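Local coordinates for protein type III pantothenate kinase (Campylobacter jejuni, PDB 2NRH) that probably phosphorylates pantothenate with ATP, the first step of coenzyme A biosynthesis, as a homodimeric type III pantothenate kinase that needs a monovalent cation, at residues I41-H46 with G74-A79; F64-I69 with S104-G109; Y82-G87 with D99-S104; K169-T174 with D186-D191. The protein carries 2 engineered substitutions. All blocks are in the same frame, centred on the assembly; numbering follows the deposited sequence.

Contact 1 of 4, residues I41-H46 with G74-A79; sequences INVNEH and GIDRIA
I41 holds CG1 between its backbone N and carbonyl carbon (chi1 67°), with CD1 extended beyond it. This carries I41 CD1 across to the helix that starts at I75, 3.8 Å from A79 CB. I75 has CG1 anti to its backbone N (chi1 -168°). Its CG2 then sits in the crowded position and faces the end of strand 38-42. There I75 CG2 lies 3.9 Å from I41 CB and 3.5 Å from N42 O. The two isoleucines cross obliquely. D76 also has its first torsion in the crowded position (chi1 58°), which folds the carboxylate back toward G74. V43 CG1 meets it at about a right angle, 3.5 Å from D76 OD1. The fold is that of the ASKHA superfamily, and here the C-terminal end of strand 38-42, an inner strand of its sheet, meets helix 75-81. D76 is the predicted proton acceptor, and G74 to R77 are predicted to bind the substrate. G74 is the N-cap residue. No hydrogen bond crosses the contact. As the strand ends, N42 and then N44 form successive Asx turns. N42 OD1 accepts from N44 N at 2.8 Å, with the donor above the carbonyl plane, and N42 ND2 bonds N44 O.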
loop_
_atom_site.group_PDB
_atom_site.type_symbol
_atom_site.label_atom_id
_atom_site.label_comp_id
_atom_site.label_asym_id
_atom_site.label_seq_id
_atom_site.Cartn_x
_atom_site.Cartn_y
_atom_site.Cartn_z
ATOM N N ILE B 41 -20.747 5.863 18.014
ATOM C CA ILE B 41 -19.283 6.068 18.130
ATOM C C ILE B 41 -18.802 7.000 16.972
ATOM O O ILE B 41 -19.408 7.088 15.894
ATOM C CB ILE B 41 -18.534 4.759 18.102
ATOM C CG1 ILE B 41 -18.658 4.084 16.726
ATOM C CG2 ILE B 41 -19.013 3.828 19.244
ATOM C CD1 ILE B 41 -17.918 2.788 16.633
ATOM N N ASN B 42 -17.700 7.696 17.195
ATOM C CA ASN B 42 -17.242 8.712 16.245
ATOM C C ASN B 42 -15.715 8.801 16.241
ATOM O O ASN B 42 -15.115 8.846 17.299
ATOM C CB ASN B 42 -17.890 10.072 16.595
ATOM C CG ASN B 42 -17.243 11.212 15.858
ATOM O OD1 ASN B 42 -17.183 11.206 14.623
ATOM N ND2 ASN B 42 -16.755 12.205 16.601
ATOM N N VAL B 43 -15.112 8.787 15.047
ATOM C CA VAL B 43 -13.668 9.032 14.879
ATOM C C VAL B 43 -13.434 10.380 14.206
ATOM O O VAL B 43 -12.335 10.811 14.039
ATOM C CB VAL B 43 -12.909 7.896 14.050
ATOM C CG1 VAL B 43 -13.003 6.562 14.758
ATOM C CG2 VAL B 43 -13.388 7.830 12.577
ATOM N N ASN B 44 -14.494 11.043 13.821
ATOM C CA ASN B 44 -14.356 12.308 13.174
ATOM C C ASN B 44 -14.109 13.461 14.206
ATOM O O ASN B 44 -15.000 13.864 14.974
ATOM C CB ASN B 44 -15.605 12.555 12.313
ATOM C CG ASN B 44 -15.447 13.718 11.392
ATOM O OD1 ASN B 44 -14.828 14.736 11.749
ATOM N ND2 ASN B 44 -16.012 13.600 10.185
ATOM N N GLU B 45 -12.914 14.005 14.194
ATOM C CA GLU B 45 -12.568 14.988 15.209
ATOM C C GLU B 45 -13.350 16.276 14.976
ATOM O O GLU B 45 -13.531 17.112 15.895
ATOM C CB GLU B 45 -11.103 15.296 15.067
ATOM C CG GLU B 45 -10.202 14.060 15.248
ATOM C CD GLU B 45 -10.026 13.741 16.700
ATOM O OE1 GLU B 45 -9.735 14.695 17.472
ATOM O OE2 GLU B 45 -10.206 12.555 17.067
ATOM N N HIS B 46 -13.778 16.430 13.730
ATOM C CA HIS B 46 -14.423 17.615 13.292
ATOM C C HIS B 46 -15.866 17.673 13.781
ATOM O O HIS B 46 -16.466 18.744 13.762
ATOM C CB HIS B 46 -14.308 17.725 11.762
ATOM C CG HIS B 46 -12.899 17.885 11.294
ATOM N ND1 HIS B 46 -12.170 19.035 11.500
ATOM C CD2 HIS B 46 -12.062 17.019 10.687
ATOM C CE1 HIS B 46 -10.956 18.883 11.006
ATOM N NE2 HIS B 46 -10.852 17.654 10.530
ATOM N N GLY B 74 -8.385 3.575 17.526
ATOM C CA GLY B 74 -9.651 4.174 17.099
ATOM C C GLY B 74 -10.826 3.392 17.656
ATOM O O GLY B 74 -10.810 2.149 17.721
ATOM N N ILE B 75 -11.848 4.116 18.087
ATOM C CA ILE B 75 -13.075 3.477 18.629
ATOM C C ILE B 75 -13.728 2.568 17.601
ATOM O O ILE B 75 -14.409 1.573 17.926
ATOM C CB ILE B 75 -14.075 4.550 19.250
ATOM C CG1 ILE B 75 -15.181 3.845 20.056
ATOM C CG2 ILE B 75 -14.707 5.447 18.183
ATOM C CD1 ILE B 75 -14.692 2.626 20.849
ATOM N N ASP B 76 -13.549 2.912 16.339
ATOM C CA ASP B 76 -14.066 2.021 15.281
ATOM C C ASP B 76 -13.424 0.626 15.251
ATOM O O ASP B 76 -14.097 -0.380 15.068
ATOM C CB ASP B 76 -13.984 2.698 13.917
ATOM C CG ASP B 76 -12.577 3.109 13.543
ATOM O OD1 ASP B 76 -11.657 3.334 14.411
ATOM O OD2 ASP B 76 -12.387 3.233 12.322
ATOM N N ARG B 77 -12.107 0.573 15.407
ATOM C CA ARG B 77 -11.372 -0.700 15.524
ATOM C C ARG B 77 -11.724 -1.425 16.834
ATOM O O ARG B 77 -11.917 -2.632 16.831
ATOM C CB ARG B 77 -9.877 -0.426 15.421
ATOM C CG ARG B 77 -9.549 0.149 14.052
ATOM C CD ARG B 77 -8.115 0.670 13.922
ATOM N NE ARG B 77 -7.081 -0.332 14.068
ATOM C CZ ARG B 77 -5.786 -0.059 14.203
ATOM N NH1 ARG B 77 -5.335 1.181 14.124
ATOM N NH2 ARG B 77 -4.917 -1.040 14.331
ATOM N N ILE B 78 -11.808 -0.694 17.942
ATOM C CA ILE B 78 -12.228 -1.288 19.188
ATOM C C ILE B 78 -13.593 -2.004 19.025
ATOM O O ILE B 78 -13.711 -3.187 19.333
ATOM C CB ILE B 78 -12.242 -0.250 20.364
ATOM C CG1 ILE B 78 -10.818 0.087 20.770
ATOM C CG2 ILE B 78 -13.022 -0.812 21.578
ATOM C CD1 ILE B 78 -10.638 1.295 21.660
ATOM N N ALA B 79 -14.597 -1.276 18.521
ATOM C CA ALA B 79 -15.926 -1.800 18.354
ATOM C C ALA B 79 -15.982 -3.022 17.434
ATOM O O ALA B 79 -16.843 -3.894 17.615
ATOM C CB ALA B 79 -16.870 -0.686 17.829
#

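Contact 2 of 4, residues F64-I69 with S104-G109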
loop_
_atom_site.group_PDB
_atom_site.type_symbol
_atom_site.label_atom_id
_atom_site.label_comp_id
_atom_site.label_asym_id
_atom_site.label_seq_id
_atom_site.Cartn_x
_atom_site.Cartn_y
_atom_site.Cartn_z
ATOM N N PHE B 64 -16.830 1.211 26.376
ATOM C CA PHE B 64 -15.995 0.157 25.802
ATOM C C PHE B 64 -14.814 -0.145 26.698
ATOM O O PHE B 64 -13.901 0.663 26.785
ATOM C CB PHE B 64 -15.510 0.556 24.389
ATOM C CG PHE B 64 -16.480 0.181 23.279
ATOM C CD1 PHE B 64 -16.458 -1.091 22.715
ATOM C CD2 PHE B 64 -17.411 1.087 22.835
ATOM C CE1 PHE B 64 -17.347 -1.432 21.742
ATOM C CE2 PHE B 64 -18.329 0.750 21.866
ATOM C CZ PHE B 64 -18.293 -0.502 21.306
ATOM N N LEU B 65 -14.800 -1.304 27.354
ATOM C CA LEU B 65 -13.579 -1.741 28.052
ATOM C C LEU B 65 -12.825 -2.848 27.268
ATOM O O LEU B 65 -13.306 -3.976 27.037
ATOM C CB LEU B 65 -13.849 -2.082 29.543
ATOM C CG LEU B 65 -14.779 -1.110 30.343
ATOM C CD1 LEU B 65 -14.795 -1.433 31.780
ATOM C CD2 LEU B 65 -14.499 0.429 30.149
ATOM N N PHE B 66 -11.615 -2.520 26.858
ATOM C CA PHE B 66 -10.948 -3.286 25.858
ATOM C C PHE B 66 -9.485 -3.288 26.200
ATOM O O PHE B 66 -8.900 -2.254 26.337
ATOM C CB PHE B 66 -11.238 -2.620 24.494
ATOM C CG PHE B 66 -10.592 -3.290 23.335
ATOM C CD1 PHE B 66 -11.060 -4.503 22.874
ATOM C CD2 PHE B 66 -9.534 -2.674 22.680
ATOM C CE1 PHE B 66 -10.472 -5.117 21.803
ATOM C CE2 PHE B 66 -8.975 -3.257 21.605
ATOM C CZ PHE B 66 -9.419 -4.505 21.171
ATOM N N ASP B 67 -8.892 -4.460 26.353
ATOM C CA ASP B 67 -7.517 -4.564 26.863
ATOM C C ASP B 67 -6.471 -4.411 25.743
ATOM O O ASP B 67 -6.208 -5.331 25.021
ATOM C CB ASP B 67 -7.344 -5.885 27.647
ATOM C CG ASP B 67 -6.054 -5.935 28.512
ATOM O OD1 ASP B 67 -5.107 -5.114 28.357
ATOM O OD2 ASP B 67 -6.005 -6.840 29.401
ATOM N N THR B 68 -5.912 -3.210 25.632
ATOM C CA THR B 68 -4.908 -2.788 24.593
ATOM C C THR B 68 -3.852 -1.821 25.210
ATOM O O THR B 68 -4.144 -1.145 26.185
ATOM C CB THR B 68 -5.625 -2.076 23.321
ATOM O OG1 THR B 68 -4.664 -1.856 22.284
ATOM C CG2 THR B 68 -6.179 -0.734 23.667
ATOM N N ILE B 69 -2.652 -1.741 24.645
ATOM C CA ILE B 69 -1.675 -0.682 25.006
ATOM C C ILE B 69 -1.325 0.187 23.797
ATOM O O ILE B 69 -0.318 0.942 23.801
ATOM C CB ILE B 69 -0.327 -1.240 25.552
ATOM C CG1 ILE B 69 0.283 -2.248 24.586
ATOM C CG2 ILE B 69 -0.488 -1.757 26.987
ATOM C CD1 ILE B 69 1.684 -2.650 24.958
ATOM N N SER B 104 -9.350 -12.297 24.287
ATOM C CA SER B 104 -9.909 -11.025 24.581
ATOM C C SER B 104 -8.817 -9.990 24.886
ATOM O O SER B 104 -9.101 -9.004 25.589
ATOM C CB SER B 104 -10.889 -11.117 25.807
ATOM O OG SER B 104 -12.083 -11.853 25.544
ATOM N N ILE B 105 -7.588 -10.204 24.422
ATOM C CA ILE B 105 -6.525 -9.171 24.525
ATOM C C ILE B 105 -6.059 -8.706 23.156
ATOM O O ILE B 105 -5.888 -9.507 22.244
ATOM C CB ILE B 105 -5.327 -9.648 25.383
ATOM C CG1 ILE B 105 -5.810 -9.907 26.827
ATOM C CG2 ILE B 105 -4.218 -8.558 25.483
ATOM C CD1 ILE B 105 -4.917 -10.787 27.628
ATOM N N HIS B 106 -5.878 -7.401 23.008
ATOM C CA HIS B 106 -5.476 -6.773 21.746
ATOM C C HIS B 106 -3.971 -6.793 21.745
ATOM O O HIS B 106 -3.323 -6.151 22.577
ATOM C CB HIS B 106 -6.041 -5.333 21.647
ATOM C CG HIS B 106 -5.641 -4.601 20.390
ATOM N ND1 HIS B 106 -4.899 -3.436 20.407
ATOM C CD2 HIS B 106 -5.841 -4.891 19.084
ATOM C CE1 HIS B 106 -4.658 -3.045 19.166
ATOM N NE2 HIS B 106 -5.216 -3.910 18.347
ATOM N N LEU B 107 -3.425 -7.614 20.854
ATOM C CA LEU B 107 -2.012 -7.844 20.747
ATOM C C LEU B 107 -1.310 -6.764 19.893
ATOM O O LEU B 107 -0.077 -6.700 19.815
ATOM C CB LEU B 107 -1.786 -9.234 20.131
ATOM C CG LEU B 107 -2.276 -10.497 20.887
ATOM C CD1 LEU B 107 -1.900 -11.756 20.113
ATOM C CD2 LEU B 107 -1.787 -10.639 22.324
ATOM N N GLY B 108 -2.060 -5.903 19.221
ATOM C CA GLY B 108 -1.377 -5.028 18.278
ATOM C C GLY B 108 -2.156 -5.057 16.996
ATOM O O GLY B 108 -3.135 -5.782 16.889
ATOM N N GLY B 109 -1.767 -4.227 16.053
ATOM C CA GLY B 109 -2.500 -4.139 14.788
ATOM C C GLY B 109 -1.746 -3.248 13.819
ATOM O O GLY B 109 -0.758 -2.566 14.204
HETATM O O HOH W 1 -2.357 -3.472 22.316
#
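H106 is met by two residues of the 64-69 segment, each at a different part. T68 runs alongside H106, pointing the same way. T68 OG1 is anti to its own backbone N (chi1 -172°) and reaches the edge of the imidazole near the ring plane. T68 OG1 and H106 ND1 are 2.5 Å apart, a very short hydrogen bond in which either atom could be the donor. F66 crosses H106 obliquely. The ring planes are inclined at 38°, with centroids 5.5 Å apart. The tip of the phenyl ring does the touching: F66 CZ is 3.5 Å from H106 CB. F66 has CG anti to the backbone N, which sends its ring tip towards CB and CG of H106. One face of the imidazole has the backbone N of G108 over its centre, 3.7 Å above the plane. The backbone adds a straight bond from H106 N to D67 O, 2.9 Å long and nearly along the C=O axis. A water closes the T68 end. It binds T68 OG1, accepts from I69 N and donates to H106 O. D67 and I105 lie side by side at the surface, with D67 OD2 4.0 Å from I105 CG1. The other ring nitrogen, H106 NE2, bonds D99, which also holds R77, so both imidazole nitrogens are engaged. T68 OG1 also bonds the backbone N of Y70. H106 thus links strand 105-113 to the loop leading to Y70, beside the predicted substrate site, in the ASKHA fold of a type III pantothenate kinase.

Contact 3 of 4, residues Y82-G87 with D99-S104; sequences YTIEDG and DIISNS
I101 sets its CG2 methyl against the bend at I84 and E85, and touches carbonyl oxygens there more than side chains. CG2 is anti to the backbone N of I101. I101 CG2 lies 3.4 Å from E85 O and 3.5 Å from I84 O. The side chain of I84 comes only loosely to I101, CG2 to CB. Beyond this bend the chain enters strand 87-92, and G87 pairs with I101 as an antiparallel hydrogen-bonded pair. I101 N gives G87 O a bond of 2.8 Å, nearly along the C=O axis. G87 N returns one to I101 O, 2.9 Å long, from above the carbonyl plane. The backbone angles of G87 (phi 147°) would jam a CB against the carbonyl O of D86. D86 CA also makes a CH contact with I101 O.

The turn at N103 and S104 is held by two further bonds. D86 has CG beside its backbone N (chi1 -62°), which swings the carboxylate across to the other segment. D86 OD1 takes N103 N at 2.8 Å from above the carboxylate plane. E85 O accepts from S104 N at 2.7 Å, in the carbonyl plane and on a lone pair; this bond is nearly straight, with an N-H...O angle of 171°. E85 CG rests near S104 OG. D99, at the far end, turns its carboxylate to R77 and H106. Three of the four bonds run backbone to backbone, so the pairing rests little on side-chain chemistry, apart from the D86 carboxylate at the turn and the bare CA of G87.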
loop_
_atom_site.group_PDB
_atom_site.type_symbol
_atom_site.label_atom_id
_atom_site.label_comp_id
_atom_site.label_asym_id
_atom_site.label_seq_id
_atom_site.Cartn_x
_atom_site.Cartn_y
_atom_site.Cartn_z
ATOM N N TYR B 82 -14.589 -6.032 19.329
ATOM C CA TYR B 82 -15.174 -6.188 20.628
ATOM C C TYR B 82 -15.925 -7.526 20.826
ATOM O O TYR B 82 -15.933 -8.041 21.949
ATOM C CB TYR B 82 -16.143 -5.045 20.896
ATOM C CG TYR B 82 -16.381 -4.792 22.364
ATOM C CD1 TYR B 82 -15.307 -4.608 23.236
ATOM C CD2 TYR B 82 -17.667 -4.732 22.887
ATOM C CE1 TYR B 82 -15.494 -4.368 24.560
ATOM C CE2 TYR B 82 -17.859 -4.474 24.245
ATOM C CZ TYR B 82 -16.759 -4.289 25.053
ATOM O OH TYR B 82 -16.905 -3.998 26.379
ATOM N N THR B 83 -16.607 -8.054 19.793
ATOM C CA THR B 83 -17.375 -9.313 19.991
ATOM C C THR B 83 -16.484 -10.551 19.727
ATOM O O THR B 83 -16.954 -11.685 19.700
ATOM C CB THR B 83 -18.602 -9.388 19.119
ATOM O OG1 THR B 83 -18.204 -9.242 17.755
ATOM C CG2 THR B 83 -19.553 -8.318 19.467
ATOM N N ILE B 84 -15.192 -10.305 19.545
ATOM C CA ILE B 84 -14.220 -11.351 19.191
ATOM C C ILE B 84 -13.280 -11.661 20.357
ATOM O O ILE B 84 -12.719 -10.766 20.969
ATOM C CB ILE B 84 -13.507 -10.988 17.812
ATOM C CG1 ILE B 84 -14.534 -11.220 16.684
ATOM C CG2 ILE B 84 -12.254 -11.829 17.534
ATOM C CD1 ILE B 84 -14.665 -10.128 15.748
ATOM N N GLU B 85 -13.165 -12.950 20.668
ATOM C CA GLU B 85 -12.349 -13.471 21.770
ATOM C C GLU B 85 -10.970 -13.802 21.287
ATOM O O GLU B 85 -10.008 -13.598 21.991
ATOM C CB GLU B 85 -13.001 -14.738 22.370
ATOM C CG GLU B 85 -14.206 -14.465 23.398
ATOM C CD GLU B 85 -15.250 -15.651 23.521
ATOM O OE1 GLU B 85 -14.969 -16.850 23.162
ATOM O OE2 GLU B 85 -16.385 -15.355 23.962
ATOM N N ASP B 86 -10.890 -14.371 20.097
ATOM C CA ASP B 86 -9.638 -14.792 19.479
ATOM C C ASP B 86 -9.872 -14.630 18.013
ATOM O O ASP B 86 -10.956 -15.009 17.537
ATOM C CB ASP B 86 -9.351 -16.275 19.715
ATOM C CG ASP B 86 -9.193 -16.593 21.166
ATOM O OD1 ASP B 86 -8.076 -16.345 21.681
ATOM O OD2 ASP B 86 -10.202 -17.048 21.782
ATOM N N GLY B 87 -8.877 -14.077 17.317
ATOM C CA GLY B 87 -8.968 -13.884 15.890
ATOM C C GLY B 87 -8.269 -12.649 15.322
ATOM O O GLY B 87 -7.715 -11.806 16.052
ATOM N N ASP B 99 -6.232 -6.055 13.045
ATOM C CA ASP B 99 -6.013 -6.141 14.508
ATOM C C ASP B 99 -6.019 -7.589 15.016
ATOM O O ASP B 99 -6.795 -8.447 14.567
ATOM C CB ASP B 99 -7.056 -5.309 15.245
ATOM C CG ASP B 99 -6.819 -3.790 15.095
ATOM O OD1 ASP B 99 -5.820 -3.300 15.693
ATOM O OD2 ASP B 99 -7.637 -3.113 14.387
ATOM N N ILE B 100 -5.169 -7.854 15.988
ATOM C CA ILE B 100 -5.000 -9.221 16.467
ATOM C C ILE B 100 -5.491 -9.418 17.886
ATOM O O ILE B 100 -4.995 -8.779 18.809
ATOM C CB ILE B 100 -3.536 -9.719 16.279
ATOM C CG1 ILE B 100 -3.135 -9.670 14.769
ATOM C CG2 ILE B 100 -3.400 -11.169 16.800
ATOM C CD1 ILE B 100 -2.854 -8.297 14.202
ATOM N N ILE B 101 -6.494 -10.295 18.038
ATOM C CA ILE B 101 -7.075 -10.623 19.333
ATOM C C ILE B 101 -6.725 -12.066 19.772
ATOM O O ILE B 101 -6.755 -13.052 18.991
ATOM C CB ILE B 101 -8.614 -10.405 19.343
ATOM C CG1 ILE B 101 -9.003 -9.067 18.637
ATOM C CG2 ILE B 101 -9.203 -10.492 20.779
ATOM C CD1 ILE B 101 -8.550 -7.761 19.338
ATOM N N SER B 102 -6.348 -12.171 21.040
ATOM C CA SER B 102 -6.025 -13.450 21.620
ATOM C C SER B 102 -6.512 -13.385 23.018
ATOM O O SER B 102 -6.011 -12.616 23.813
ATOM C CB SER B 102 -4.543 -13.732 21.612
ATOM O OG SER B 102 -4.310 -14.976 22.261
ATOM N N ASN B 103 -7.564 -14.146 23.290
ATOM C CA ASN B 103 -8.005 -14.260 24.631
ATOM C C ASN B 103 -8.594 -12.961 25.165
ATOM O O ASN B 103 -8.404 -12.603 26.348
ATOM C CB ASN B 103 -6.858 -14.759 25.509
ATOM C CG ASN B 103 -7.297 -15.846 26.427
ATOM O OD1 ASN B 103 -7.544 -15.605 27.607
ATOM N ND2 ASN B 103 -7.495 -17.030 25.877
ATOM N N SER B 104 -9.350 -12.297 24.287
ATOM C CA SER B 104 -9.909 -11.025 24.581
ATOM C C SER B 104 -8.817 -9.990 24.886
ATOM O O SER B 104 -9.101 -9.004 25.589
ATOM C CB SER B 104 -10.889 -11.117 25.807
ATOM O OG SER B 104 -12.083 -11.853 25.544
#

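Contact 4 of 4, residues K169-T174 with D186-D191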
loop_
_atom_site.group_PDB
_atom_site.type_symbol
_atom_site.label_atom_id
_atom_site.label_comp_id
_atom_site.label_asym_id
_atom_site.label_seq_id
_atom_site.Cartn_x
_atom_site.Cartn_y
_atom_site.Cartn_z
ATOM N N LYS B 169 -5.444 -19.051 13.845
ATOM C CA LYS B 169 -6.364 -17.974 14.248
ATOM C C LYS B 169 -7.443 -17.765 13.189
ATOM O O LYS B 169 -7.128 -17.706 12.017
ATOM C CB LYS B 169 -5.589 -16.664 14.404
ATOM C CG LYS B 169 -5.203 -16.277 15.795
ATOM C CD LYS B 169 -3.902 -15.504 15.760
ATOM C CE LYS B 169 -3.678 -14.865 17.113
ATOM N NZ LYS B 169 -5.050 -14.474 17.658
ATOM N N LYS B 170 -8.690 -17.606 13.604
ATOM C CA LYS B 170 -9.802 -17.335 12.687
ATOM C C LYS B 170 -9.715 -15.887 12.234
ATOM O O LYS B 170 -9.187 -15.048 12.984
ATOM C CB LYS B 170 -11.177 -17.559 13.368
ATOM C CG LYS B 170 -11.301 -18.775 14.375
ATOM C CD LYS B 170 -11.975 -20.037 13.750
ATOM C CE LYS B 170 -12.198 -21.198 14.780
ATOM N NZ LYS B 170 -13.600 -21.311 15.338
ATOM N N LEU B 171 -10.217 -15.612 11.020
ATOM C CA LEU B 171 -10.309 -14.268 10.454
ATOM C C LEU B 171 -11.723 -13.793 10.421
ATOM O O LEU B 171 -12.621 -14.544 10.044
ATOM C CB LEU B 171 -9.835 -14.238 9.029
ATOM C CG LEU B 171 -8.356 -14.092 8.792
ATOM C CD1 LEU B 171 -8.032 -14.645 7.420
ATOM C CD2 LEU B 171 -8.042 -12.651 8.883
ATOM N N TYR B 172 -11.918 -12.535 10.818
ATOM C CA TYR B 172 -13.175 -11.884 10.640
ATOM C C TYR B 172 -12.892 -10.681 9.730
ATOM O O TYR B 172 -11.792 -10.081 9.813
ATOM C CB TYR B 172 -13.733 -11.501 11.997
ATOM C CG TYR B 172 -13.879 -12.706 12.934
ATOM C CD1 TYR B 172 -15.103 -13.352 13.057
ATOM C CD2 TYR B 172 -12.790 -13.207 13.654
ATOM C CE1 TYR B 172 -15.255 -14.394 13.866
ATOM C CE2 TYR B 172 -12.924 -14.280 14.474
ATOM C CZ TYR B 172 -14.166 -14.880 14.569
ATOM O OH TYR B 172 -14.376 -15.956 15.389
ATOM N N PHE B 173 -13.849 -10.383 8.842
ATOM C CA PHE B 173 -13.688 -9.368 7.831
ATOM C C PHE B 173 -14.925 -8.515 7.854
ATOM O O PHE B 173 -16.010 -9.023 8.148
ATOM C CB PHE B 173 -13.559 -9.969 6.414
ATOM C CG PHE B 173 -12.162 -10.293 6.013
ATOM C CD1 PHE B 173 -11.348 -9.329 5.428
ATOM C CD2 PHE B 173 -11.657 -11.567 6.205
ATOM C CE1 PHE B 173 -10.011 -9.632 5.058
ATOM C CE2 PHE B 173 -10.362 -11.871 5.840
ATOM C CZ PHE B 173 -9.527 -10.887 5.254
ATOM N N THR B 174 -14.747 -7.223 7.559
ATOM C CA THR B 174 -15.873 -6.264 7.520
ATOM C C THR B 174 -15.495 -5.127 6.606
ATOM O O THR B 174 -14.367 -5.085 6.095
ATOM C CB THR B 174 -16.343 -5.755 8.973
ATOM O OG1 THR B 174 -17.599 -5.068 8.883
ATOM C CG2 THR B 174 -15.311 -4.873 9.675
ATOM N N ASP B 186 -9.811 -19.557 3.528
ATOM C CA ASP B 186 -10.789 -20.428 4.184
ATOM C C ASP B 186 -10.687 -20.253 5.684
ATOM O O ASP B 186 -9.658 -19.795 6.191
ATOM C CB ASP B 186 -10.682 -21.878 3.742
ATOM C CG ASP B 186 -9.406 -22.509 4.155
ATOM O OD1 ASP B 186 -9.426 -23.126 5.256
ATOM O OD2 ASP B 186 -8.404 -22.411 3.397
ATOM N N HIS B 187 -11.769 -20.578 6.390
ATOM C CA HIS B 187 -11.847 -20.357 7.833
ATOM C C HIS B 187 -11.931 -18.850 8.162
ATOM O O HIS B 187 -11.451 -18.403 9.207
ATOM C CB HIS B 187 -10.661 -21.023 8.561
ATOM C CG HIS B 187 -10.639 -22.527 8.468
ATOM N ND1 HIS B 187 -9.468 -23.263 8.575
ATOM C CD2 HIS B 187 -11.639 -23.433 8.293
ATOM C CE1 HIS B 187 -9.751 -24.551 8.466
ATOM N NE2 HIS B 187 -11.058 -24.682 8.294
ATOM N N ALA B 188 -12.545 -18.086 7.263
ATOM C CA ALA B 188 -12.749 -16.676 7.442
ATOM C C ALA B 188 -14.216 -16.350 7.259
ATOM O O ALA B 188 -14.886 -16.910 6.387
ATOM C CB ALA B 188 -11.939 -15.922 6.453
ATOM N N ILE B 189 -14.722 -15.447 8.095
ATOM C CA ILE B 189 -16.076 -14.949 7.995
ATOM C C ILE B 189 -16.056 -13.524 7.477
ATOM O O ILE B 189 -15.079 -12.813 7.659
ATOM C CB ILE B 189 -16.763 -14.995 9.369
ATOM C CG1 ILE B 189 -17.794 -16.128 9.403
ATOM C CG2 ILE B 189 -17.517 -13.686 9.665
ATOM C CD1 ILE B 189 -17.236 -17.474 9.853
ATOM N N TYR B 190 -17.127 -13.126 6.809
ATOM C CA TYR B 190 -17.350 -11.757 6.472
ATOM C C TYR B 190 -18.647 -11.380 7.167
ATOM O O TYR B 190 -19.657 -12.091 7.068
ATOM C CB TYR B 190 -17.421 -11.479 4.956
ATOM C CG TYR B 190 -17.933 -10.077 4.677
ATOM C CD1 TYR B 190 -17.079 -8.957 4.842
ATOM C CD2 TYR B 190 -19.275 -9.845 4.312
ATOM C CE1 TYR B 190 -17.519 -7.657 4.672
ATOM C CE2 TYR B 190 -19.731 -8.516 4.086
ATOM C CZ TYR B 190 -18.817 -7.428 4.275
ATOM O OH TYR B 190 -19.208 -6.115 4.069
ATOM N N ASP B 191 -18.603 -10.255 7.883
ATOM C CA ASP B 191 -19.738 -9.750 8.585
ATOM C C ASP B 191 -19.688 -8.241 8.370
ATOM O O ASP B 191 -18.840 -7.541 8.909
ATOM C CB ASP B 191 -19.600 -10.148 10.032
ATOM C CG ASP B 191 -20.770 -9.724 10.884
ATOM O OD1 ASP B 191 -21.718 -9.033 10.412
ATOM O OD2 ASP B 191 -20.725 -10.080 12.079
#
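The A188 methyl is the small group that faces L171 and F173 on one side of these parallel strands. The axes of 171-174 and 188-190 come within 4.7 Å, at 21°. A188 CB packs against L171 CB at 3.7 Å, and the edge of the F173 ring passes near the same methyl, F173 CD2 to A188 CB. The F173 ring also has I189 O at its edge, in plane. Y190 has CG anti to its backbone N (chi1 169°), which carries the ring across to the neighbouring strand. Y190 CD1 settles 3.5 Å from F173 O, and Y190 CE1 lies 3.6 Å from T174 CA. F173 CB meets the Y190 ring at the edge, in plane. On the other face, Y172 and I189 lie alongside each other, pointing the same way, and Y172 CD1 approaches I189 CG2. Between the backbones, I189 N bonds L171 O at 3.0 Å and D191 N bonds F173 O at 2.9 Å, both nearly straight. The F173 N to I189 O bond is bent and weak. T174 OG1 closes the end on a lone pair of D191 O, at 2.8 Å. This is a beta-alpha-beta unit with helix 178-182 as the crossover. That helix and helix 146-165 pack on the side of F173, while strand 87-92 flanks 171-174 and 188-190 is outermost in the sheet within the chain.

Contacts 2, 3 and 4 reach the mixed sheet 105-113, 95-102, 87-92, 171-174, 188-190. Contact 2 is on the edge strand 105-113, contact 3 joins 95-102 to the start of the central strand 87-92, and contact 4 is at the other edge. Centres are about 8 Å apart for contacts 2 and 3, which share S104, and about 12 Å for 3 and 4. Contact 1 joins the other sheet, through strand 38-42, to helix 75-81, its centre about 22 Å from that of contact 4. Along the chain, contacts 1 and 2 alternate their segments, contact 3 falls within contact 2, and contact 4 follows. R77 of contact 1 bridges to D99 of contact 3, tying the predicted substrate site to the second sheet.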